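PDB 6ZTI: PlaB phospholipase from Legionella pneumophila, which probably hydrolyses phospholipids as a virulence-associated alpha/beta hydrolase and binds NAD(H), whose binding drives the tetramerization that controls its activity. Local coordinates for residues 16-21 with 48-53; 99-104 with 160-165; 413-418 with 453-458; 426-431 with 481-486. All coordinates share one frame; numbering follows the deposited sequence. Where two conformers were deposited one is given.

How the interactions relate
Interactions 1 and 2 belong to the alpha/beta-hydrolase core. They touch where V21 O lies 2.9 Å from H99 N, a probable hydrogen bond between neighbouring parallel strands; interaction 2 also holds S100, the probable nucleophile. Interactions 3 and 4 share the mixed sheet, with strand 429-439 lying between 412-419 and 452-463, and their nearest atoms are about 6 Å apart. Interaction 3 is closest to the bound ligand, the F415 side chain lying about 8 Å from thio-NAD. Interactions 1 and 4, with centres about 65 Å apart on opposite sides of the chain's centre, both touch the second subunit, itself another copy of PlaB.

Interaction 1 of 4, residues 16-21 with 48-53; sequences MIVIFV and LDIQVG
I50 meets M16 and V18 where the first beta-alpha-beta crossover of the alpha/beta-hydrolase fold closes: strand 16-21 leads through helix 35-44 to residues 48-53, which run into the neighbouring parallel strand 55-60. The V18 and I50 side chains cross at a slant, V18 CG2 reaching I50 CD1 at 3.7 Å. For I50 this follows from its first torsion (chi1 -47°), which sets CG1 opposite the carbonyl carbon and sends the long branch toward V18. The short branch stays at the backbone, where I50 CG2 lies 3.5 Å from M16 O. Isoleucine thus serves two neighbours with its two branches, while compact, buried V18 also touches I97 of strand 93-99. M16 starts toward the loop, its CG 4.2 Å from I50 CG1, but the flexible thioether chain bends at chi3 and leads away; the side chain also packs on L295 of helix 286-296. S43 OG, at the end of the crossover helix, bonds to both L48 O and I50 O and so steadies the loop. The strand's own link is M16 N to D49 O, 3.0 Å long with an N-H...O angle of 161°.

Interaction 2 of 4, residues 99-104 with 160-165; sequences HSTGGP and KCVLDW
K160 NZ reaches D164 OD2 at 2.6 Å, a salt bridge across one turn of helix 160-166 that uses the syn lone pair of the carboxylate. The other oxygen, OD1, accepts from N386 ND2, and these two bonds should fix the rotation of the carboxylate on the helix's polar side. The partner segment is met by the apolar residues V162 and W165. W165 has CG anti to its backbone nitrogen (chi1 -163°), which carries the six-membered ring out to P104; CH2 lies 3.5 Å from P104 CB, and CZ3 is 4.0 Å from P104 CG. The pyrrolidine ring comes in obliquely, so the broad indole covers a rigid proline at the start of helix 102-114. M172, S173 and L176 of helix 171-180 pack against the same tryptophan. One turn earlier, V162 CG1 approaches T101 CG2 at 4.3 Å, the threonine offering its methyl to the valine. The turn that carries T101 is the nucleophile elbow of alpha/beta hydrolases, a sharp type II' turn from H99 at the end of strand 93-99 to G102. S100 at its corner has the positive phi (55°) characteristic of the nucleophile, and its OG makes a weak hydrogen bond to H266 NE2, consistent with a catalytic serine-histidine pair. Glycines suit the two places after T101 because the space next to their alpha carbons is already taken, by H99 O at G102 and by P104 CD at G103. G102 N bonds to H99 O at 3.0 Å, and G103 N to S100 O at 3.3 Å.

Interaction 3 of 4, residues 413-418 with 453-458; sequences LGFRVK and VMVEIM
Strands 412-419 and 452-463 of the mixed sheet face one another through their side chains: no hydrogen bond joins the two segments, and V417 and I457 have CA atoms 8.6 Å apart. V417 CG2 touches I457 CD1 at 3.7 Å. The two side chains lie alongside, pointing opposite ways, the longer isoleucine branch reaching the shorter valine. With chi1 at -60°, CG1 of I457 stands opposite its own carbonyl carbon, and CD1 is carried over to the valine. Two residues back on each strand, F415 CE2 meets V455 CG1 at 4.0 Å, the methyl approaching the ring obliquely. Strand 429-439 lies between the two in the sheet and pairs antiparallel with both, so 413-418 and 453-458 run in broadly the same direction. Alternation along each strand sends F415, V417, V455 and I457 into this apolar interior, whereas R416 turns away and forms a salt bridge with D435. F345 meets the F415 ring edge-to-face, while L235 also packs against F415. On strand 358-364, L362 and L360, both seen binding NAD, pack on F415 and V417 respectively.

Interaction 4 of 4, residues 426-431 with 481-486; sequences QALAYY and GKPTGK
L428 CD2 makes both of the principal contacts here, lying 3.8 Å from G481 O and 4.0 Å from P483 CG. The leucine stands roughly perpendicular to the proline, with L428 CD2 lying against CB and CG of P483. The other methyl, L428 CD1, approaches G481 O at 4.0 Å, so both methyls of the leucine lie near this carbonyl oxygen. The first torsion of L428 (chi1 -69°) places CG opposite the carbonyl carbon and directs the branched end closer to 481-486. G481 presents its carbonyl oxygen to the leucine, and P483 a fixed apolar ring. Beyond P483 the chain folds into an ST turn: K486 N donates to T484 OG1 at 3.0 Å with an angle of 164°. G485, inside the turn, has a positive phi (87°), a conformation in which the lack of a side chain is an advantage. The second shell centres on D464, whose carboxylate oxygens accept from T484 N and G485 N while its backbone bonds to L428. I61 of the second subunit packs on L428, and D64 of that subunit takes the L428 N-H. The contact thus sits at the subunit boundary, where the start of strand 429-439 pairs with the end of strand 452-463 and the tail after strand 468-471 passes alongside.

Interaction 1 of 4, residues 16-21 with 48-53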
loop_
_atom_site.group_PDB
_atom_site.type_symbol
_atom_site.label_atom_id
_atom_site.label_comp_id
_atom_site.label_asym_id
_atom_site.label_seq_id
_atom_site.Cartn_x
_atom_site.Cartn_y
_atom_site.Cartn_z
ATOM N N MET B 16 28.196 -22.590 -39.230
ATOM C CA MET B 16 27.624 -22.239 -37.939
ATOM C C MET B 16 27.909 -20.782 -37.599
ATOM O O MET B 16 29.024 -20.294 -37.790
ATOM C CB MET B 16 28.191 -23.151 -36.841
ATOM C CG MET B 16 27.904 -22.686 -35.416
ATOM S SD MET B 16 28.436 -23.877 -34.149
ATOM C CE MET B 16 27.196 -25.161 -34.355
ATOM N N ILE B 17 26.895 -20.094 -37.088
ATOM C CA ILE B 17 27.054 -18.797 -36.447
ATOM C C ILE B 17 26.876 -19.001 -34.950
ATOM O O ILE B 17 26.036 -19.802 -34.524
ATOM C CB ILE B 17 26.029 -17.780 -36.979
ATOM C CG1 ILE B 17 26.228 -17.533 -38.471
ATOM C CG2 ILE B 17 26.097 -16.470 -36.175
ATOM C CD1 ILE B 17 25.026 -16.882 -39.129
ATOM N N VAL B 18 27.656 -18.280 -34.151
ATOM C CA VAL B 18 27.519 -18.292 -32.697
ATOM C C VAL B 18 27.154 -16.887 -32.254
ATOM O O VAL B 18 27.755 -15.913 -32.716
ATOM C CB VAL B 18 28.803 -18.771 -31.993
ATOM C CG1 VAL B 18 28.639 -18.695 -30.462
ATOM C CG2 VAL B 18 29.125 -20.179 -32.402
ATOM N N ILE B 19 26.154 -16.785 -31.382
ATOM C CA ILE B 19 25.737 -15.522 -30.790
ATOM C C ILE B 19 25.762 -15.689 -29.276
ATOM O O ILE B 19 25.076 -16.565 -28.734
ATOM C CB ILE B 19 24.334 -15.093 -31.254
ATOM C CG1 ILE B 19 24.276 -14.974 -32.780
ATOM C CG2 ILE B 19 23.955 -13.769 -30.618
ATOM C CD1 ILE B 19 22.872 -14.740 -33.311
ATOM N N PHE B 20 26.540 -14.852 -28.597
ATOM C CA PHE B 20 26.573 -14.825 -27.142
ATOM C C PHE B 20 25.489 -13.899 -26.605
ATOM O O PHE B 20 25.204 -12.856 -27.198
ATOM C CB PHE B 20 27.947 -14.366 -26.656
ATOM C CG PHE B 20 29.025 -15.400 -26.835
ATOM C CD1 PHE B 20 29.710 -15.500 -28.037
ATOM C CD2 PHE B 20 29.337 -16.287 -25.809
ATOM C CE1 PHE B 20 30.689 -16.454 -28.213
ATOM C CE2 PHE B 20 30.313 -17.244 -25.981
ATOM C CZ PHE B 20 30.994 -17.330 -27.186
ATOM N N VAL B 21 24.887 -14.282 -25.474
ATOM C CA VAL B 21 23.798 -13.516 -24.868
ATOM C C VAL B 21 23.969 -13.520 -23.353
ATOM O O VAL B 21 23.990 -14.587 -22.731
ATOM C CB VAL B 21 22.416 -14.080 -25.246
ATOM C CG1 VAL B 21 21.303 -13.221 -24.667
ATOM C CG2 VAL B 21 22.276 -14.175 -26.732
ATOM N N LEU B 48 35.582 -26.609 -35.049
ATOM C CA LEU B 48 34.261 -26.070 -35.333
ATOM C C LEU B 48 34.249 -25.540 -36.761
ATOM O O LEU B 48 35.299 -25.318 -37.369
ATOM C CB LEU B 48 33.883 -24.952 -34.349
ATOM C CG LEU B 48 33.774 -25.347 -32.874
ATOM C CD1 LEU B 48 33.575 -24.111 -32.005
ATOM C CD2 LEU B 48 32.637 -26.339 -32.664
ATOM N N ASP B 49 33.041 -25.346 -37.294
ATOM C CA ASP B 49 32.857 -24.855 -38.655
ATOM C C ASP B 49 32.287 -23.441 -38.608
ATOM O O ASP B 49 31.159 -23.194 -39.044
ATOM C CB ASP B 49 31.939 -25.799 -39.442
ATOM C CG ASP B 49 32.102 -25.654 -40.955
ATOM O OD1 ASP B 49 33.118 -25.067 -41.394
ATOM O OD2 ASP B 49 31.214 -26.124 -41.705
ATOM N N ILE B 50 33.067 -22.509 -38.067
ATOM C CA ILE B 50 32.645 -21.131 -37.871
ATOM C C ILE B 50 33.594 -20.260 -38.673
ATOM O O ILE B 50 34.785 -20.171 -38.349
ATOM C CB ILE B 50 32.668 -20.712 -36.398
ATOM C CG1 ILE B 50 32.009 -21.769 -35.515
ATOM C CG2 ILE B 50 31.983 -19.365 -36.245
ATOM C CD1 ILE B 50 32.164 -21.477 -34.039
ATOM N N GLN B 51 33.073 -19.595 -39.694
ATOM C CA GLN B 51 33.917 -18.717 -40.486
ATOM C C GLN B 51 34.356 -17.532 -39.635
ATOM O O GLN B 51 33.711 -17.172 -38.642
ATOM C CB GLN B 51 33.174 -18.254 -41.743
ATOM C CG GLN B 51 32.465 -19.397 -42.480
ATOM C CD GLN B 51 31.890 -18.987 -43.828
ATOM O OE1 GLN B 51 31.333 -17.897 -43.976
ATOM N NE2 GLN B 51 32.020 -19.866 -44.817
ATOM N N VAL B 52 35.499 -16.952 -40.003
ATOM C CA VAL B 52 35.942 -15.725 -39.361
ATOM C C VAL B 52 34.855 -14.678 -39.525
ATOM O O VAL B 52 34.342 -14.460 -40.631
ATOM C CB VAL B 52 37.273 -15.248 -39.961
ATOM C CG1 VAL B 52 37.700 -13.934 -39.323
ATOM C CG2 VAL B 52 38.343 -16.313 -39.773
ATOM N N GLY B 53 34.485 -14.040 -38.423
ATOM C CA GLY B 53 33.443 -13.041 -38.434
ATOM C C GLY B 53 32.045 -13.564 -38.195
ATOM O O GLY B 53 31.092 -12.781 -38.285
HETATM O O HOH W 1 30.102 -19.939 -39.959
#

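Interaction 2 of 4, residues 99-104 with 160-165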
loop_
_atom_site.group_PDB
_atom_site.type_symbol
_atom_site.label_atom_id
_atom_site.label_comp_id
_atom_site.label_asym_id
_atom_site.label_seq_id
_atom_site.Cartn_x
_atom_site.Cartn_y
_atom_site.Cartn_z
ATOM N N HIS B 99 23.812 -16.748 -20.851
ATOM C CA HIS B 99 24.134 -16.771 -19.435
ATOM C C HIS B 99 22.992 -16.107 -18.686
ATOM O O HIS B 99 22.444 -15.094 -19.134
ATOM C CB HIS B 99 25.475 -16.062 -19.142
ATOM C CG HIS B 99 25.868 -16.064 -17.694
ATOM N ND1 HIS B 99 26.092 -14.903 -16.986
ATOM C CD2 HIS B 99 26.080 -17.081 -16.823
ATOM C CE1 HIS B 99 26.419 -15.204 -15.741
ATOM N NE2 HIS B 99 26.422 -16.519 -15.615
ATOM N N SER B 100 22.605 -16.719 -17.570
ATOM C CA SER B 100 21.624 -16.151 -16.655
ATOM C C SER B 100 20.335 -15.828 -17.408
ATOM O O SER B 100 19.724 -16.735 -17.988
ATOM C CB SER B 100 22.285 -14.958 -15.952
ATOM O OG SER B 100 21.428 -14.373 -15.000
ATOM N N THR B 101 19.887 -14.575 -17.407
ATOM C CA THR B 101 18.600 -14.239 -18.008
ATOM C C THR B 101 18.577 -14.466 -19.510
ATOM O O THR B 101 17.493 -14.595 -20.088
ATOM C CB THR B 101 18.249 -12.775 -17.709
ATOM O OG1 THR B 101 18.615 -12.460 -16.365
ATOM C CG2 THR B 101 16.754 -12.536 -17.878
ATOM N N GLY B 102 19.738 -14.488 -20.165
ATOM C CA GLY B 102 19.755 -14.708 -21.598
ATOM C C GLY B 102 19.047 -15.985 -22.024
ATOM O O GLY B 102 18.506 -16.059 -23.132
ATOM N N GLY B 103 19.049 -17.003 -21.169
ATOM C CA GLY B 103 18.365 -18.244 -21.460
ATOM C C GLY B 103 16.873 -18.023 -21.606
ATOM O O GLY B 103 16.300 -18.203 -22.681
ATOM N N PRO B 104 16.218 -17.623 -20.515
ATOM C CA PRO B 104 14.799 -17.263 -20.588
ATOM C C PRO B 104 14.449 -16.345 -21.742
ATOM O O PRO B 104 13.348 -16.452 -22.298
ATOM C CB PRO B 104 14.560 -16.574 -19.240
ATOM C CG PRO B 104 15.488 -17.247 -18.312
ATOM C CD PRO B 104 16.723 -17.589 -19.132
ATOM N N LYS B 160 13.101 -3.056 -13.195
ATOM C CA LYS B 160 12.019 -3.584 -12.375
ATOM C C LYS B 160 11.192 -4.608 -13.136
ATOM O O LYS B 160 10.741 -5.602 -12.555
ATOM C CB LYS B 160 11.127 -2.449 -11.878
ATOM C CG LYS B 160 10.182 -2.868 -10.753
ATOM C CD LYS B 160 8.830 -3.315 -11.284
ATOM C CE LYS B 160 7.917 -3.798 -10.167
ATOM N NZ LYS B 160 6.570 -4.190 -10.685
ATOM N N CYS B 161 10.962 -4.385 -14.434
ATOM C CA CYS B 161 10.094 -5.301 -15.166
ATOM C C CYS B 161 10.755 -6.656 -15.377
ATOM O O CYS B 161 10.074 -7.686 -15.365
ATOM C CB CYS B 161 9.680 -4.692 -16.500
ATOM S SG CYS B 161 8.485 -3.332 -16.310
ATOM N N VAL B 162 12.072 -6.683 -15.571
ATOM C CA VAL B 162 12.751 -7.967 -15.640
ATOM C C VAL B 162 12.740 -8.667 -14.281
ATOM O O VAL B 162 12.707 -9.899 -14.213
ATOM C CB VAL B 162 14.185 -7.779 -16.162
ATOM C CG1 VAL B 162 14.939 -9.118 -16.110
ATOM C CG2 VAL B 162 14.156 -7.212 -17.579
ATOM N N LEU B 163 12.807 -7.909 -13.183
ATOM C CA LEU B 163 12.716 -8.523 -11.861
ATOM C C LEU B 163 11.350 -9.148 -11.624
ATOM O O LEU B 163 11.249 -10.179 -10.950
ATOM C CB LEU B 163 13.004 -7.489 -10.772
ATOM C CG LEU B 163 14.429 -6.936 -10.729
ATOM C CD1 LEU B 163 14.574 -5.931 -9.597
ATOM C CD2 LEU B 163 15.447 -8.050 -10.560
ATOM N N ASP B 164 10.284 -8.544 -12.157
ATOM C CA ASP B 164 8.972 -9.173 -12.047
ATOM C C ASP B 164 8.940 -10.523 -12.752
ATOM O O ASP B 164 8.221 -11.433 -12.316
ATOM C CB ASP B 164 7.903 -8.253 -12.627
ATOM C CG ASP B 164 7.655 -7.024 -11.778
ATOM O OD1 ASP B 164 7.796 -7.098 -10.539
ATOM O OD2 ASP B 164 7.309 -5.984 -12.359
ATOM N N TRP B 165 9.702 -10.673 -13.839
ATOM C CA TRP B 165 9.798 -11.966 -14.519
ATOM C C TRP B 165 10.612 -12.949 -13.688
ATOM O O TRP B 165 10.210 -14.100 -13.491
ATOM C CB TRP B 165 10.425 -11.799 -15.917
ATOM C CG TRP B 165 10.199 -12.974 -16.864
ATOM C CD1 TRP B 165 9.316 -13.027 -17.915
ATOM C CD2 TRP B 165 10.848 -14.256 -16.835
ATOM N NE1 TRP B 165 9.378 -14.252 -18.530
ATOM C CE2 TRP B 165 10.310 -15.023 -17.891
ATOM C CE3 TRP B 165 11.832 -14.824 -16.032
ATOM C CZ2 TRP B 165 10.716 -16.327 -18.151
ATOM C CZ3 TRP B 165 12.236 -16.133 -16.289
ATOM C CH2 TRP B 165 11.679 -16.865 -17.341
#

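Interaction 3 of 4, residues 413-418 with 453-458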
loop_
_atom_site.group_PDB
_atom_site.type_symbol
_atom_site.label_atom_id
_atom_site.label_comp_id
_atom_site.label_asym_id
_atom_site.label_seq_id
_atom_site.Cartn_x
_atom_site.Cartn_y
_atom_site.Cartn_z
ATOM N N LEU B 413 4.258 -39.245 0.749
ATOM C CA LEU B 413 4.387 -37.800 0.691
ATOM C C LEU B 413 3.109 -37.246 0.088
ATOM O O LEU B 413 2.617 -37.771 -0.911
ATOM C CB LEU B 413 5.581 -37.356 -0.157
ATOM C CG LEU B 413 5.734 -35.847 -0.337
ATOM C CD1 LEU B 413 6.015 -35.178 0.984
ATOM C CD2 LEU B 413 6.872 -35.563 -1.330
ATOM N N GLY B 414 2.606 -36.160 0.668
ATOM C CA GLY B 414 1.376 -35.573 0.192
ATOM C C GLY B 414 1.302 -34.077 0.418
ATOM O O GLY B 414 2.209 -33.457 0.982
ATOM N N PHE B 415 0.209 -33.497 -0.081
ATOM C CA PHE B 415 -0.136 -32.100 0.127
ATOM C C PHE B 415 -1.496 -32.002 0.798
ATOM O O PHE B 415 -2.397 -32.799 0.528
ATOM C CB PHE B 415 -0.237 -31.312 -1.185
ATOM C CG PHE B 415 0.982 -31.356 -2.023
ATOM C CD1 PHE B 415 2.220 -31.124 -1.479
ATOM C CD2 PHE B 415 0.882 -31.594 -3.379
ATOM C CE1 PHE B 415 3.343 -31.144 -2.262
ATOM C CE2 PHE B 415 2.014 -31.621 -4.169
ATOM C CZ PHE B 415 3.240 -31.401 -3.607
ATOM N N ARG B 416 -1.657 -30.988 1.637
ATOM C CA ARG B 416 -2.963 -30.593 2.132
ATOM C C ARG B 416 -3.072 -29.081 1.982
ATOM O O ARG B 416 -2.158 -28.342 2.372
ATOM C CB ARG B 416 -3.170 -31.028 3.583
ATOM C CG ARG B 416 -4.376 -30.401 4.222
ATOM C CD ARG B 416 -4.692 -30.985 5.616
ATOM N NE ARG B 416 -5.571 -32.158 5.539
ATOM C CZ ARG B 416 -6.404 -32.562 6.502
ATOM N NH1 ARG B 416 -6.495 -31.886 7.646
ATOM N NH2 ARG B 416 -7.168 -33.637 6.315
ATOM N N VAL B 417 -4.169 -28.632 1.382
ATOM C CA VAL B 417 -4.423 -27.220 1.139
ATOM C C VAL B 417 -5.718 -26.863 1.842
ATOM O O VAL B 417 -6.766 -27.466 1.573
ATOM C CB VAL B 417 -4.525 -26.887 -0.354
ATOM C CG1 VAL B 417 -4.876 -25.419 -0.520
ATOM C CG2 VAL B 417 -3.240 -27.207 -1.052
ATOM N N LYS B 418 -5.641 -25.893 2.737
ATOM C CA LYS B 418 -6.793 -25.336 3.432
ATOM C C LYS B 418 -6.950 -23.898 2.949
ATOM O O LYS B 418 -6.131 -23.041 3.287
ATOM C CB LYS B 418 -6.575 -25.408 4.942
ATOM C CG LYS B 418 -7.753 -24.983 5.810
ATOM C CD LYS B 418 -7.354 -25.033 7.281
ATOM C CE LYS B 418 -8.440 -24.475 8.187
ATOM N NZ LYS B 418 -7.890 -23.824 9.414
ATOM N N VAL B 453 9.225 -28.623 -9.846
ATOM C CA VAL B 453 7.917 -29.147 -10.245
ATOM C C VAL B 453 6.884 -28.043 -10.050
ATOM O O VAL B 453 6.852 -27.393 -8.997
ATOM C CB VAL B 453 7.532 -30.424 -9.470
ATOM C CG1 VAL B 453 7.455 -30.170 -7.965
ATOM C CG2 VAL B 453 6.203 -30.983 -9.966
ATOM N N MET B 454 6.063 -27.816 -11.077
ATOM C CA MET B 454 4.968 -26.857 -11.001
ATOM C C MET B 454 3.698 -27.588 -10.588
ATOM O O MET B 454 3.338 -28.602 -11.182
ATOM C CB MET B 454 4.780 -26.160 -12.344
ATOM C CG MET B 454 6.065 -25.449 -12.830
ATOM S SD MET B 454 6.063 -25.147 -14.600
ATOM C CE MET B 454 4.730 -23.985 -14.740
ATOM N N VAL B 455 3.042 -27.093 -9.549
ATOM C CA VAL B 455 1.883 -27.756 -8.965
ATOM C C VAL B 455 0.729 -26.770 -9.030
ATOM O O VAL B 455 0.700 -25.785 -8.287
ATOM C CB VAL B 455 2.141 -28.213 -7.524
ATOM C CG1 VAL B 455 0.925 -28.976 -6.968
ATOM C CG2 VAL B 455 3.396 -29.094 -7.446
ATOM N N GLU B 456 -0.221 -27.029 -9.912
ATOM C CA GLU B 456 -1.412 -26.199 -10.015
ATOM C C GLU B 456 -2.542 -26.897 -9.272
ATOM O O GLU B 456 -2.955 -27.991 -9.657
ATOM C CB GLU B 456 -1.795 -25.955 -11.473
ATOM C CG GLU B 456 -3.029 -25.091 -11.628
ATOM C CD GLU B 456 -3.393 -24.848 -13.078
ATOM O OE1 GLU B 456 -2.773 -23.970 -13.709
ATOM O OE2 GLU B 456 -4.294 -25.546 -13.588
ATOM N N ILE B 457 -3.045 -26.269 -8.216
ATOM C CA ILE B 457 -4.144 -26.832 -7.435
ATOM C C ILE B 457 -5.383 -25.977 -7.681
ATOM O O ILE B 457 -5.384 -24.773 -7.391
ATOM C CB ILE B 457 -3.796 -26.911 -5.942
ATOM C CG1 ILE B 457 -2.567 -27.807 -5.720
ATOM C CG2 ILE B 457 -5.000 -27.435 -5.163
ATOM C CD1 ILE B 457 -1.859 -27.550 -4.467
ATOM N N MET B 458 -6.427 -26.589 -8.238
ATOM C CA MET B 458 -7.695 -25.914 -8.499
ATOM C C MET B 458 -8.759 -26.449 -7.542
ATOM O O MET B 458 -9.151 -27.620 -7.632
ATOM C CB MET B 458 -8.138 -26.116 -9.946
ATOM C CG MET B 458 -9.408 -25.327 -10.294
ATOM S SD MET B 458 -10.237 -25.863 -11.793
ATOM C CE MET B 458 -9.261 -25.030 -13.036
#

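Interaction 4 of 4, residues 426-431 with 481-486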
loop_
_atom_site.group_PDB
_atom_site.type_symbol
_atom_site.label_atom_id
_atom_site.label_comp_id
_atom_site.label_asym_id
_atom_site.label_seq_id
_atom_site.Cartn_x
_atom_site.Cartn_y
_atom_site.Cartn_z
ATOM N N GLN B 426 -18.627 -19.396 8.081
ATOM C CA GLN B 426 -17.697 -18.282 7.946
ATOM C C GLN B 426 -18.081 -17.356 6.798
ATOM O O GLN B 426 -18.011 -16.129 6.935
ATOM C CB GLN B 426 -16.278 -18.818 7.733
ATOM C CG GLN B 426 -15.818 -19.751 8.835
ATOM C CD GLN B 426 -14.458 -20.341 8.561
ATOM O OE1 GLN B 426 -13.793 -19.983 7.584
ATOM N NE2 GLN B 426 -14.031 -21.257 9.425
ATOM N N ALA B 427 -18.478 -17.928 5.666
ATOM C CA ALA B 427 -18.912 -17.157 4.512
ATOM C C ALA B 427 -19.815 -18.038 3.662
ATOM O O ALA B 427 -19.745 -19.267 3.721
ATOM C CB ALA B 427 -17.722 -16.664 3.686
ATOM N N LEU B 428 -20.663 -17.389 2.862
ATOM C CA LEU B 428 -21.569 -18.116 1.986
ATOM C C LEU B 428 -20.878 -18.640 0.733
ATOM O O LEU B 428 -21.434 -19.511 0.055
ATOM C CB LEU B 428 -22.749 -17.209 1.623
ATOM C CG LEU B 428 -23.658 -16.934 2.822
ATOM C CD1 LEU B 428 -24.674 -15.866 2.500
ATOM C CD2 LEU B 428 -24.371 -18.209 3.286
ATOM N N ALA B 429 -19.693 -18.124 0.407
ATOM C CA ALA B 429 -18.812 -18.683 -0.613
ATOM C C ALA B 429 -17.548 -19.165 0.093
ATOM O O ALA B 429 -16.891 -18.385 0.789
ATOM C CB ALA B 429 -18.484 -17.643 -1.685
ATOM N N TYR B 430 -17.211 -20.443 -0.070
ATOM C CA TYR B 430 -16.149 -21.043 0.728
ATOM C C TYR B 430 -15.546 -22.220 -0.033
ATOM O O TYR B 430 -16.029 -22.615 -1.098
ATOM C CB TYR B 430 -16.676 -21.493 2.093
ATOM C CG TYR B 430 -17.723 -22.552 1.968
ATOM C CD1 TYR B 430 -19.027 -22.222 1.640
ATOM C CD2 TYR B 430 -17.406 -23.887 2.140
ATOM C CE1 TYR B 430 -19.996 -23.196 1.502
ATOM C CE2 TYR B 430 -18.370 -24.869 2.004
ATOM C CZ TYR B 430 -19.661 -24.517 1.687
ATOM O OH TYR B 430 -20.621 -25.500 1.552
ATOM N N TYR B 431 -14.506 -22.806 0.553
ATOM C CA TYR B 431 -13.716 -23.856 -0.073
ATOM C C TYR B 431 -13.559 -25.028 0.877
ATOM O O TYR B 431 -13.361 -24.843 2.080
ATOM C CB TYR B 431 -12.317 -23.344 -0.472
ATOM C CG TYR B 431 -12.355 -22.225 -1.464
ATOM C CD1 TYR B 431 -12.475 -22.481 -2.820
ATOM C CD2 TYR B 431 -12.290 -20.911 -1.048
ATOM C CE1 TYR B 431 -12.533 -21.452 -3.742
ATOM C CE2 TYR B 431 -12.349 -19.886 -1.949
ATOM C CZ TYR B 431 -12.472 -20.158 -3.296
ATOM O OH TYR B 431 -12.522 -19.115 -4.193
ATOM N N GLY B 481 -29.314 -14.418 6.240
ATOM C CA GLY B 481 -28.072 -14.929 5.692
ATOM C C GLY B 481 -27.654 -16.269 6.255
ATOM O O GLY B 481 -26.534 -16.718 5.981
ATOM N N LYS B 482 -28.512 -16.921 7.034
ATOM C CA LYS B 482 -28.199 -18.224 7.610
ATOM C C LYS B 482 -28.010 -19.256 6.501
ATOM O O LYS B 482 -28.924 -19.443 5.686
ATOM C CB LYS B 482 -29.320 -18.666 8.548
ATOM C CG LYS B 482 -29.110 -18.339 10.027
ATOM C CD LYS B 482 -28.633 -16.910 10.270
ATOM C CE LYS B 482 -27.173 -16.885 10.722
ATOM N NZ LYS B 482 -26.678 -15.503 10.998
ATOM N N PRO B 483 -26.871 -19.946 6.436
ATOM C CA PRO B 483 -26.671 -20.934 5.369
ATOM C C PRO B 483 -27.701 -22.049 5.410
ATOM O O PRO B 483 -28.167 -22.451 6.475
ATOM C CB PRO B 483 -25.273 -21.489 5.653
ATOM C CG PRO B 483 -24.632 -20.513 6.571
ATOM C CD PRO B 483 -25.723 -19.893 7.356
ATOM N N THR B 484 -28.030 -22.569 4.221
ATOM C CA THR B 484 -28.829 -23.785 4.130
ATOM C C THR B 484 -28.004 -25.031 4.407
ATOM O O THR B 484 -28.561 -26.043 4.839
ATOM C CB THR B 484 -29.454 -23.926 2.745
ATOM O OG1 THR B 484 -28.429 -24.264 1.799
ATOM C CG2 THR B 484 -30.122 -22.634 2.320
ATOM N N GLY B 485 -26.692 -24.978 4.172
ATOM C CA GLY B 485 -25.854 -26.153 4.255
ATOM C C GLY B 485 -25.773 -26.956 2.976
ATOM O O GLY B 485 -25.052 -27.962 2.941
ATOM N N LYS B 486 -26.503 -26.555 1.938
ATOM C CA LYS B 486 -26.441 -27.167 0.618
ATOM C C LYS B 486 -25.889 -26.161 -0.384
ATOM O O LYS B 486 -26.247 -24.979 -0.355
ATOM C CB LYS B 486 -27.828 -27.641 0.166
ATOM C CG LYS B 486 -28.317 -28.904 0.857
ATOM C CD LYS B 486 -29.239 -28.596 2.020
ATOM C CE LYS B 486 -29.780 -29.875 2.653
ATOM N NZ LYS B 486 -28.699 -30.741 3.220
#